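Local coordinates for 70 KDA protein (Xanthomonas sp., PDB 4B2N), which oxidatively cleaves rubber as a processive dioxygenase, using a single chain that carries two covalently bound c-type haems, at residues W292-K297 against D338-L343; T298-D303 against V311-A316; P27-C32 against G89-S94. All coordinates share one frame; numbering follows the deposited sequence.

Interaction 1. Residues W292-K297 against D338-L343. With HEC (heme c), chain C.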
# COMPACT_ATOMS: atom_id res chain seq x y z
N TRP A 292 -6.80 6.62 -2.29
CA TRP A 292 -7.77 7.69 -2.50
C TRP A 292 -7.65 8.84 -1.51
O TRP A 292 -8.44 9.75 -1.59
CB TRP A 292 -9.21 7.16 -2.61
CG TRP A 292 -9.80 6.47 -1.39
CD1 TRP A 292 -9.43 6.60 -0.04
CD2 TRP A 292 -10.98 5.65 -1.39
NE1 TRP A 292 -10.28 5.86 0.78
CE2 TRP A 292 -11.27 5.30 0.02
CE3 TRP A 292 -11.85 5.18 -2.42
CZ2 TRP A 292 -12.32 4.48 0.36
CZ3 TRP A 292 -12.92 4.41 -2.03
CH2 TRP A 292 -13.18 4.12 -0.67
N ALA A 293 -6.65 8.79 -0.61
CA ALA A 293 -6.31 9.88 0.31
C ALA A 293 -4.83 10.27 0.15
O ALA A 293 -4.28 11.01 0.94
CB ALA A 293 -6.66 9.50 1.77
N ARG A 294 -4.22 9.86 -0.95
CA ARG A 294 -2.89 10.24 -1.25
C ARG A 294 -2.71 11.75 -1.17
O ARG A 294 -1.63 12.21 -0.84
CB ARG A 294 -2.53 9.77 -2.68
CG ARG A 294 -1.08 10.06 -3.09
CD ARG A 294 -0.24 8.80 -3.03
NE ARG A 294 -0.03 8.44 -1.60
CZ ARG A 294 0.85 9.06 -0.82
NH1 ARG A 294 1.62 10.00 -1.35
NH2 ARG A 294 1.01 8.70 0.47
N ALA A 295 -3.77 12.50 -1.47
CA ALA A 295 -3.72 13.95 -1.67
C ALA A 295 -3.54 14.64 -0.32
O ALA A 295 -3.40 15.87 -0.26
CB ALA A 295 -5.06 14.44 -2.29
N PHE A 296 -3.64 13.87 0.76
CA PHE A 296 -3.54 14.42 2.12
C PHE A 296 -2.31 13.98 2.89
O PHE A 296 -2.03 14.42 4.04
CB PHE A 296 -4.85 14.15 2.91
CG PHE A 296 -6.01 14.86 2.33
CD1 PHE A 296 -6.26 16.18 2.70
CD2 PHE A 296 -6.82 14.26 1.39
CE1 PHE A 296 -7.34 16.89 2.13
CE2 PHE A 296 -7.89 14.94 0.83
CZ PHE A 296 -8.16 16.24 1.21
N LYS A 297 -1.52 13.16 2.26
CA LYS A 297 -0.40 12.55 2.96
C LYS A 297 0.90 13.14 2.49
O LYS A 297 1.30 12.97 1.33
CB LYS A 297 -0.46 11.02 2.77
CG LYS A 297 -1.71 10.48 3.44
CD LYS A 297 -2.00 9.00 3.10
CE LYS A 297 -1.20 8.10 4.06
NZ LYS A 297 -1.55 6.64 3.75
N ASP A 338 2.69 10.52 -13.79
CA ASP A 338 1.28 10.55 -14.23
C ASP A 338 0.41 9.65 -13.33
O ASP A 338 -0.66 10.05 -12.89
CB ASP A 338 1.17 10.05 -15.69
CG ASP A 338 1.66 11.08 -16.75
OD1 ASP A 338 1.75 12.28 -16.44
OD2 ASP A 338 1.94 10.64 -17.92
N ILE A 339 0.90 8.43 -13.00
CA ILE A 339 0.22 7.59 -11.99
C ILE A 339 0.02 8.38 -10.68
O ILE A 339 -1.07 8.46 -10.16
CB ILE A 339 0.90 6.20 -11.78
CG1 ILE A 339 0.81 5.30 -13.09
CG2 ILE A 339 0.35 5.59 -10.47
CD1 ILE A 339 1.76 4.12 -13.07
N ASN A 340 1.09 8.99 -10.19
CA ASN A 340 1.07 9.75 -8.96
C ASN A 340 0.03 10.89 -9.00
O ASN A 340 -0.71 11.10 -8.05
CB ASN A 340 2.45 10.32 -8.64
CG ASN A 340 2.44 11.11 -7.38
OD1 ASN A 340 2.63 12.35 -7.41
ND2 ASN A 340 2.12 10.45 -6.27
N ASN A 341 0.03 11.64 -10.09
CA ASN A 341 -1.03 12.61 -10.30
C ASN A 341 -2.44 12.02 -10.37
O ASN A 341 -3.32 12.62 -9.86
CB ASN A 341 -0.76 13.45 -11.51
CG ASN A 341 0.37 14.42 -11.28
OD1 ASN A 341 0.62 14.86 -10.12
ND2 ASN A 341 1.12 14.70 -12.33
N PHE A 342 -2.66 10.88 -11.03
CA PHE A 342 -3.96 10.27 -10.91
C PHE A 342 -4.26 10.00 -9.40
O PHE A 342 -5.34 10.33 -8.91
CB PHE A 342 -4.01 8.94 -11.72
CG PHE A 342 -5.31 8.21 -11.56
CD1 PHE A 342 -6.53 8.87 -11.81
CD2 PHE A 342 -5.31 6.87 -11.18
CE1 PHE A 342 -7.73 8.17 -11.65
CE2 PHE A 342 -6.49 6.15 -11.07
CZ PHE A 342 -7.70 6.83 -11.27
N LEU A 343 -3.32 9.38 -8.68
CA LEU A 343 -3.59 9.07 -7.22
C LEU A 343 -3.94 10.33 -6.44
O LEU A 343 -4.86 10.33 -5.60
CB LEU A 343 -2.33 8.41 -6.58
CG LEU A 343 -1.83 7.16 -7.36
CD1 LEU A 343 -0.73 6.45 -6.59
CD2 LEU A 343 -3.01 6.20 -7.47
FE HEC C . 1.78 -0.33 -3.52
CHA HEC C . 2.46 1.52 -0.64
CHB HEC C . 1.80 2.63 -5.43
CHC HEC C . 1.80 -2.13 -6.54
CHD HEC C . 1.15 -3.08 -1.70
NA HEC C . 2.09 1.57 -3.18
C1A HEC C . 2.19 2.19 -1.90
C2A HEC C . 2.09 3.64 -1.96
C3A HEC C . 1.91 4.01 -3.33
C4A HEC C . 1.88 2.72 -4.03
CMA HEC C . 1.69 5.40 -3.89
CAA HEC C . 2.15 4.68 -0.81
CBA HEC C . 0.77 4.67 -0.15
CGA HEC C . 0.72 5.50 1.12
O1A HEC C . 1.64 5.42 2.01
O2A HEC C . -0.30 6.17 1.23
NB HEC C . 1.90 0.16 -5.50
C1B HEC C . 1.80 1.36 -6.10
C2B HEC C . 1.84 1.35 -7.56
C3B HEC C . 1.87 -0.03 -7.88
C4B HEC C . 1.83 -0.68 -6.57
CMB HEC C . 1.85 2.59 -8.35
CAB HEC C . 1.97 -0.70 -9.22
CBB HEC C . 3.18 -0.44 -9.93
NC HEC C . 1.51 -2.20 -4.11
C1C HEC C . 1.56 -2.87 -5.32
C2C HEC C . 1.25 -4.31 -5.22
C3C HEC C . 1.09 -4.56 -3.77
C4C HEC C . 1.27 -3.25 -3.14
CMC HEC C . 1.22 -5.26 -6.41
CAC HEC C . 0.81 -5.84 -3.05
CBC HEC C . 1.48 -6.99 -3.50
ND HEC C . 1.83 -0.69 -1.52
C1D HEC C . 1.55 -1.88 -0.98
C2D HEC C . 1.62 -1.89 0.45
C3D HEC C . 2.02 -0.55 0.75
C4D HEC C . 2.14 0.11 -0.55
CMD HEC C . 1.37 -2.97 1.44
CAD HEC C . 2.36 -0.07 2.12
CBD HEC C . 3.83 -0.64 2.23
CGD HEC C . 4.37 -0.38 3.61
O1D HEC C . 4.41 -1.30 4.47
O2D HEC C . 4.66 0.83 3.88
O HOH W 1 2.14 11.57 -3.79
O HOH W 2 -5.95 11.32 -3.17
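Arg-294 and Leu-343 form the close-packed part of this contact. The aliphatic stem of the arginine lies against the leucine, CG at 4.1 Å from Leu-343 CB, and its CB rests 3.8 Å from Leu-343 O. Leu-343 runs on to the haem, where its CD1 sits 3.8 Å from the methyl CMA. On either side of this packing the contact is looser, and a water bridges it. Water 1 accepts hydrogen bonds from Arg-294 NH1 and Asn-340 ND2, while water 2 accepts from Ala-295 N and lies 2.8 Å from Leu-343 O; the polar groups of the two segments meet through water. Starting with CG opposite the backbone N (chi1 -177°) and bending at chi2 and chi3, the Arg-294 chain brings its guanidinium round to the haem propionate. NH2 meets O2A at 2.9 Å and 162°, with the oxygen in the guanidinium plane. Lys-297 NZ reaches the same O2A at 2.9 Å, giving that oxygen two cationic donors, which probably favour its ionised form. Arg-299 O and Ser-308 OG take further guanidinium hydrogens and help fix its rotation. This is a buried haem-propionate site, with arginine and lysine paired on one carboxylate oxygen of a c-type haem.

Interaction 2. Residues T298-D303 against V311-A316. With HEC (heme c), chain C.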
# COMPACT_ATOMS: atom_id res chain seq x y z
N THR A 298 1.58 13.84 3.39
CA THR A 298 2.93 14.38 3.10
C THR A 298 3.98 13.34 2.87
O THR A 298 4.97 13.62 2.13
CB THR A 298 3.39 15.31 4.26
OG1 THR A 298 3.45 14.51 5.47
CG2 THR A 298 2.41 16.51 4.45
N ARG A 299 3.74 12.09 3.34
CA ARG A 299 4.75 11.03 3.20
C ARG A 299 4.18 9.81 2.49
O ARG A 299 2.96 9.63 2.45
CB ARG A 299 5.27 10.53 4.57
CG ARG A 299 5.65 11.65 5.54
CD ARG A 299 6.80 12.51 5.03
NE ARG A 299 8.07 11.78 5.00
CZ ARG A 299 9.23 12.23 4.57
NH1 ARG A 299 9.36 13.45 4.08
NH2 ARG A 299 10.31 11.41 4.65
N GLN A 300 5.09 8.94 2.11
CA GLN A 300 4.76 7.61 1.57
C GLN A 300 5.09 6.56 2.67
O GLN A 300 6.02 6.74 3.45
CB GLN A 300 5.67 7.33 0.35
CG GLN A 300 5.67 8.46 -0.66
CD GLN A 300 4.72 8.20 -1.82
OE1 GLN A 300 4.84 8.79 -2.88
NE2 GLN A 300 3.72 7.41 -1.57
N PHE A 301 4.35 5.45 2.63
CA PHE A 301 4.63 4.25 3.33
C PHE A 301 4.16 4.37 4.76
O PHE A 301 3.96 5.49 5.31
CB PHE A 301 6.10 3.85 3.19
CG PHE A 301 6.47 3.32 1.80
CD1 PHE A 301 5.61 2.55 1.05
CD2 PHE A 301 7.76 3.54 1.29
CE1 PHE A 301 5.98 2.03 -0.21
CE2 PHE A 301 8.16 3.00 0.05
CZ PHE A 301 7.26 2.24 -0.72
N TRP A 302 3.92 3.21 5.36
CA TRP A 302 3.36 3.17 6.72
C TRP A 302 4.22 3.83 7.75
O TRP A 302 3.69 4.27 8.77
CB TRP A 302 3.13 1.72 7.16
CG TRP A 302 1.82 1.24 6.63
CD1 TRP A 302 1.55 0.29 5.64
CD2 TRP A 302 0.53 1.69 7.11
NE1 TRP A 302 0.21 0.13 5.49
CE2 TRP A 302 -0.47 0.93 6.37
CE3 TRP A 302 0.11 2.58 8.15
CZ2 TRP A 302 -1.82 1.12 6.59
CZ3 TRP A 302 -1.26 2.76 8.37
CH2 TRP A 302 -2.22 2.02 7.63
N ASP A 303 5.51 3.90 7.49
CA ASP A 303 6.47 4.55 8.40
C ASP A 303 6.72 6.03 8.03
O ASP A 303 7.51 6.71 8.70
CB ASP A 303 7.84 3.81 8.40
CG ASP A 303 8.33 3.49 6.97
OD1 ASP A 303 7.81 4.04 5.98
OD2 ASP A 303 9.30 2.70 6.84
N VAL A 311 8.33 9.65 -6.61
CA VAL A 311 7.59 8.56 -7.22
C VAL A 311 8.45 7.34 -7.41
O VAL A 311 7.95 6.31 -7.91
CB VAL A 311 6.97 8.97 -8.59
CG1 VAL A 311 6.07 10.17 -8.38
CG2 VAL A 311 8.10 9.23 -9.61
N HIS A 312 9.72 7.40 -6.97
CA HIS A 312 10.64 6.22 -7.11
C HIS A 312 10.16 5.10 -6.27
O HIS A 312 10.14 3.92 -6.69
CB HIS A 312 12.08 6.60 -6.76
CG HIS A 312 12.72 7.41 -7.82
ND1 HIS A 312 14.04 7.58 -7.89
CD2 HIS A 312 12.16 8.11 -8.90
CE1 HIS A 312 14.35 8.38 -8.97
NE2 HIS A 312 13.20 8.68 -9.60
N SER A 313 9.68 5.44 -5.07
CA SER A 313 9.02 4.38 -4.27
C SER A 313 7.81 3.76 -5.03
O SER A 313 7.61 2.51 -5.03
CB SER A 313 8.58 4.94 -2.93
OG SER A 313 7.71 6.05 -3.14
N GLU A 314 7.03 4.60 -5.73
CA GLU A 314 5.83 4.10 -6.41
C GLU A 314 6.27 3.20 -7.55
O GLU A 314 5.55 2.28 -7.98
CB GLU A 314 5.03 5.29 -6.98
CG GLU A 314 4.52 6.22 -5.88
CD GLU A 314 3.54 7.27 -6.36
OE1 GLU A 314 3.18 7.25 -7.59
OE2 GLU A 314 3.19 8.14 -5.51
N MET A 315 7.48 3.48 -8.02
CA MET A 315 8.07 2.70 -9.13
C MET A 315 8.62 1.33 -8.83
O MET A 315 8.86 0.55 -9.78
CB MET A 315 9.15 3.52 -9.82
CG MET A 315 8.65 4.65 -10.71
SD MET A 315 9.99 5.84 -11.06
CE MET A 315 10.86 4.92 -12.28
N ALA A 316 8.74 0.96 -7.54
CA ALA A 316 9.43 -0.28 -7.15
C ALA A 316 9.03 -1.51 -8.02
O ALA A 316 9.90 -2.21 -8.57
CB ALA A 316 9.16 -0.57 -5.69
FE HEC C . 1.78 -0.33 -3.52
CHA HEC C . 2.46 1.52 -0.64
CHB HEC C . 1.80 2.63 -5.43
CHC HEC C . 1.80 -2.13 -6.54
CHD HEC C . 1.15 -3.08 -1.70
NA HEC C . 2.09 1.57 -3.18
C1A HEC C . 2.19 2.19 -1.90
C2A HEC C . 2.09 3.64 -1.96
C3A HEC C . 1.91 4.01 -3.33
C4A HEC C . 1.88 2.72 -4.03
CMA HEC C . 1.69 5.40 -3.89
CAA HEC C . 2.15 4.68 -0.81
CBA HEC C . 0.77 4.67 -0.15
CGA HEC C . 0.72 5.50 1.12
O1A HEC C . 1.64 5.42 2.01
O2A HEC C . -0.30 6.17 1.23
NB HEC C . 1.90 0.16 -5.50
C1B HEC C . 1.80 1.36 -6.10
C2B HEC C . 1.84 1.35 -7.56
C3B HEC C . 1.87 -0.03 -7.88
C4B HEC C . 1.83 -0.68 -6.57
CMB HEC C . 1.85 2.59 -8.35
CAB HEC C . 1.97 -0.70 -9.22
CBB HEC C . 3.18 -0.44 -9.93
NC HEC C . 1.51 -2.20 -4.11
C1C HEC C . 1.56 -2.87 -5.32
C2C HEC C . 1.25 -4.31 -5.22
C3C HEC C . 1.09 -4.56 -3.77
C4C HEC C . 1.27 -3.25 -3.14
CMC HEC C . 1.22 -5.26 -6.41
CAC HEC C . 0.81 -5.84 -3.05
CBC HEC C . 1.48 -6.99 -3.50
ND HEC C . 1.83 -0.69 -1.52
C1D HEC C . 1.55 -1.88 -0.98
C2D HEC C . 1.62 -1.89 0.45
C3D HEC C . 2.02 -0.55 0.75
C4D HEC C . 2.14 0.11 -0.55
CMD HEC C . 1.37 -2.97 1.44
CAD HEC C . 2.36 -0.07 2.12
CBD HEC C . 3.83 -0.64 2.23
CGD HEC C . 4.37 -0.38 3.61
O1D HEC C . 4.41 -1.30 4.47
O2D HEC C . 4.66 0.83 3.88
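Ser-313 and Glu-314, at the start of helix 312-319, meet Gln-300 and Phe-301 beside the haem. Just ahead of them, Val-311 turns its side chain back onto helix 333-345, touching Glu-337 and Asn-340, and its carbonyl O receives Met-315 N in the first turn. Ser-313 supplies the apolar touch: its CB lies 3.6 Å from Phe-301 CE2, approaching the ring obliquely. The hydroxyl stands between backbone N and carbonyl carbon (chi1 57°) and is hydrogen-bonded to Asn-310 ND2. Glu-314 runs out extended beyond CG, so that its carboxylate passes the haem methyl, OE2 at 3.5 Å from CMA, and crosses the amide of Gln-300 with the two planes 86° apart. Across from this helix start, the loop just after strand 299-300 takes hold of both propionates through backbone amides. Phe-301 N gives a 2.8 Å bond to haem O1A, and Trp-302 N a straighter one, 2.9 Å and 173°, to O2D. The indole edge of Trp-302 lies in plane with O1D, its CD1 3.5 Å from that oxygen, and NE1 is tied to Lys-287 O. A bound oxygen molecule lies about 5 Å from the Phe-301 side chain. Through the haem contacts of Gln-300, Phe-301, Trp-302 and Glu-314, the two segments form one wall of the pocket of heme c, where consecutive main-chain N-H groups grip its propionates.

Interaction 3. Residues P27-C32 against G89-S94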
# COMPACT_ATOMS: atom_id res chain seq x y z
N PRO A 27 -7.61 18.24 -2.90
CA PRO A 27 -7.63 19.73 -2.99
C PRO A 27 -7.39 20.35 -4.39
O PRO A 27 -8.01 21.32 -4.75
CB PRO A 27 -6.52 20.14 -2.03
CG PRO A 27 -6.52 19.06 -1.01
CD PRO A 27 -6.77 17.76 -1.76
N LEU A 28 -6.52 19.76 -5.17
CA LEU A 28 -6.37 20.15 -6.55
C LEU A 28 -7.65 19.93 -7.35
O LEU A 28 -7.96 20.75 -8.20
CB LEU A 28 -5.20 19.37 -7.23
CG LEU A 28 -3.80 20.04 -7.05
CD1 LEU A 28 -3.45 20.39 -5.60
CD2 LEU A 28 -2.67 19.21 -7.60
N MET A 29 -8.35 18.81 -7.13
CA MET A 29 -9.63 18.60 -7.79
C MET A 29 -10.67 19.59 -7.23
O MET A 29 -11.46 20.08 -7.97
CB MET A 29 -10.10 17.15 -7.72
CG MET A 29 -9.12 16.18 -8.39
SD MET A 29 -8.87 16.63 -10.14
CE MET A 29 -10.33 15.88 -10.89
N VAL A 30 -10.65 19.90 -5.95
CA VAL A 30 -11.60 20.92 -5.43
C VAL A 30 -11.36 22.20 -6.19
O VAL A 30 -12.30 22.82 -6.73
CB VAL A 30 -11.48 21.11 -3.89
CG1 VAL A 30 -12.28 22.31 -3.38
CG2 VAL A 30 -11.88 19.82 -3.18
N GLY A 31 -10.09 22.59 -6.26
CA GLY A 31 -9.76 23.89 -6.84
C GLY A 31 -9.97 24.00 -8.32
O GLY A 31 -10.14 25.09 -8.85
N CYS A 32 -9.88 22.89 -9.03
CA CYS A 32 -10.05 22.91 -10.46
C CYS A 32 -11.45 22.59 -10.93
O CYS A 32 -11.70 22.48 -12.13
CB CYS A 32 -9.15 21.87 -11.07
SG CYS A 32 -7.35 22.24 -10.99
N GLY A 89 -5.43 21.99 -16.53
CA GLY A 89 -5.48 21.13 -17.70
C GLY A 89 -4.31 20.15 -17.72
O GLY A 89 -4.48 18.97 -18.03
N GLN A 90 -3.12 20.65 -17.41
CA GLN A 90 -1.91 19.81 -17.32
C GLN A 90 -2.10 18.69 -16.31
O GLN A 90 -1.82 17.52 -16.59
CB GLN A 90 -0.69 20.62 -16.98
CG GLN A 90 -0.19 21.43 -18.19
CD GLN A 90 1.01 22.28 -17.74
OE1 GLN A 90 1.54 22.10 -16.65
NE2 GLN A 90 1.46 23.20 -18.61
N PHE A 91 -2.66 19.04 -15.15
CA PHE A 91 -2.83 18.02 -14.12
C PHE A 91 -3.85 16.95 -14.53
O PHE A 91 -3.59 15.69 -14.42
CB PHE A 91 -3.28 18.72 -12.83
CG PHE A 91 -3.54 17.77 -11.69
CD1 PHE A 91 -2.48 17.12 -11.03
CD2 PHE A 91 -4.83 17.52 -11.27
CE1 PHE A 91 -2.73 16.22 -9.97
CE2 PHE A 91 -5.07 16.62 -10.24
CZ PHE A 91 -4.01 15.97 -9.59
N ARG A 92 -4.98 17.44 -15.07
CA ARG A 92 -6.08 16.54 -15.45
C ARG A 92 -5.60 15.60 -16.57
O ARG A 92 -5.96 14.43 -16.57
CB ARG A 92 -7.36 17.33 -15.88
CG ARG A 92 -8.01 18.05 -14.68
CD ARG A 92 -9.41 18.54 -15.00
NE ARG A 92 -9.34 19.73 -15.83
CZ ARG A 92 -9.84 20.93 -15.51
NH1 ARG A 92 -10.53 21.12 -14.40
NH2 ARG A 92 -9.66 21.95 -16.37
N ALA A 93 -4.77 16.10 -17.49
CA ALA A 93 -4.29 15.24 -18.59
C ALA A 93 -3.35 14.20 -17.98
O ALA A 93 -3.36 13.03 -18.33
CB ALA A 93 -3.47 16.09 -19.55
N SER A 94 -2.49 14.68 -17.05
CA SER A 94 -1.57 13.77 -16.34
C SER A 94 -2.34 12.66 -15.59
O SER A 94 -2.04 11.47 -15.71
CB SER A 94 -0.61 14.54 -15.43
OG SER A 94 0.22 13.61 -14.72
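Leu-28 lays its CD2 methyl over one face of the Phe-91 ring, 4.0 Å from the ring centroid, a CH-pi contact displaced somewhat toward the rim near CE1. The edge of the same ring belongs to Met-29. Bent at chi2 and again at chi3, the methionine brings SD into the plane of the ring, 3.8 Å from CE2, which makes an edge-on Met-aromatic contact. Phe-91 can take both neighbours because its CG lies anti to the backbone N (chi1 178°), carrying the ring out across the gap between the helices. That gap is wide: the axes of the two short segments stay 11.2 Å apart at their closest and cross at -127°, so the helices are joined through long side chains. Beyond Leu-28 and Met-29 the ring is covered by Asn-341, Ile-344 and Ser-345 of helix 333-345. Arg-92 adds the polar part of the contact. Its NH1 comes up to Cys-32 O at 2.9 Å, with the oxygen in the guanidinium plane, but the 120° angle makes this a weak bond; the stronger hold is on NH2, through a salt bridge to Asp-37 and a bond to Lys-35 O. Cys-32 is also tied to Cys-88 by a disulfide, at the beginning of helix 88-104. What results is two crossing helices joined by a disulfide, with Phe-91 packed between them through CH-pi and Met-aromatic contacts.

Overall arrangement
Helix 333-345 connects the three sites. In interaction 1 it faces the haem, and from there Asp-338 OD1 reaches Ser-94 OG of interaction 3 at 2.7 Å, with Asn-341 ND2 on the same hydroxyl. Phe-296 also packs on Pro-27, so both segments of interaction 1 touch interaction 3, its centre about 11 Å away. Interactions 1 and 2, also with centres about 11 Å apart, share one haem and grip the same propionate from different donors; they also meet at Arg-294 NH2 and Arg-299 O, 2.9 Å apart. Interactions 2 and 3 do not touch, their nearest atoms about 9 Å apart, and the Phe-91 side chain remains about 13 Å from a haem.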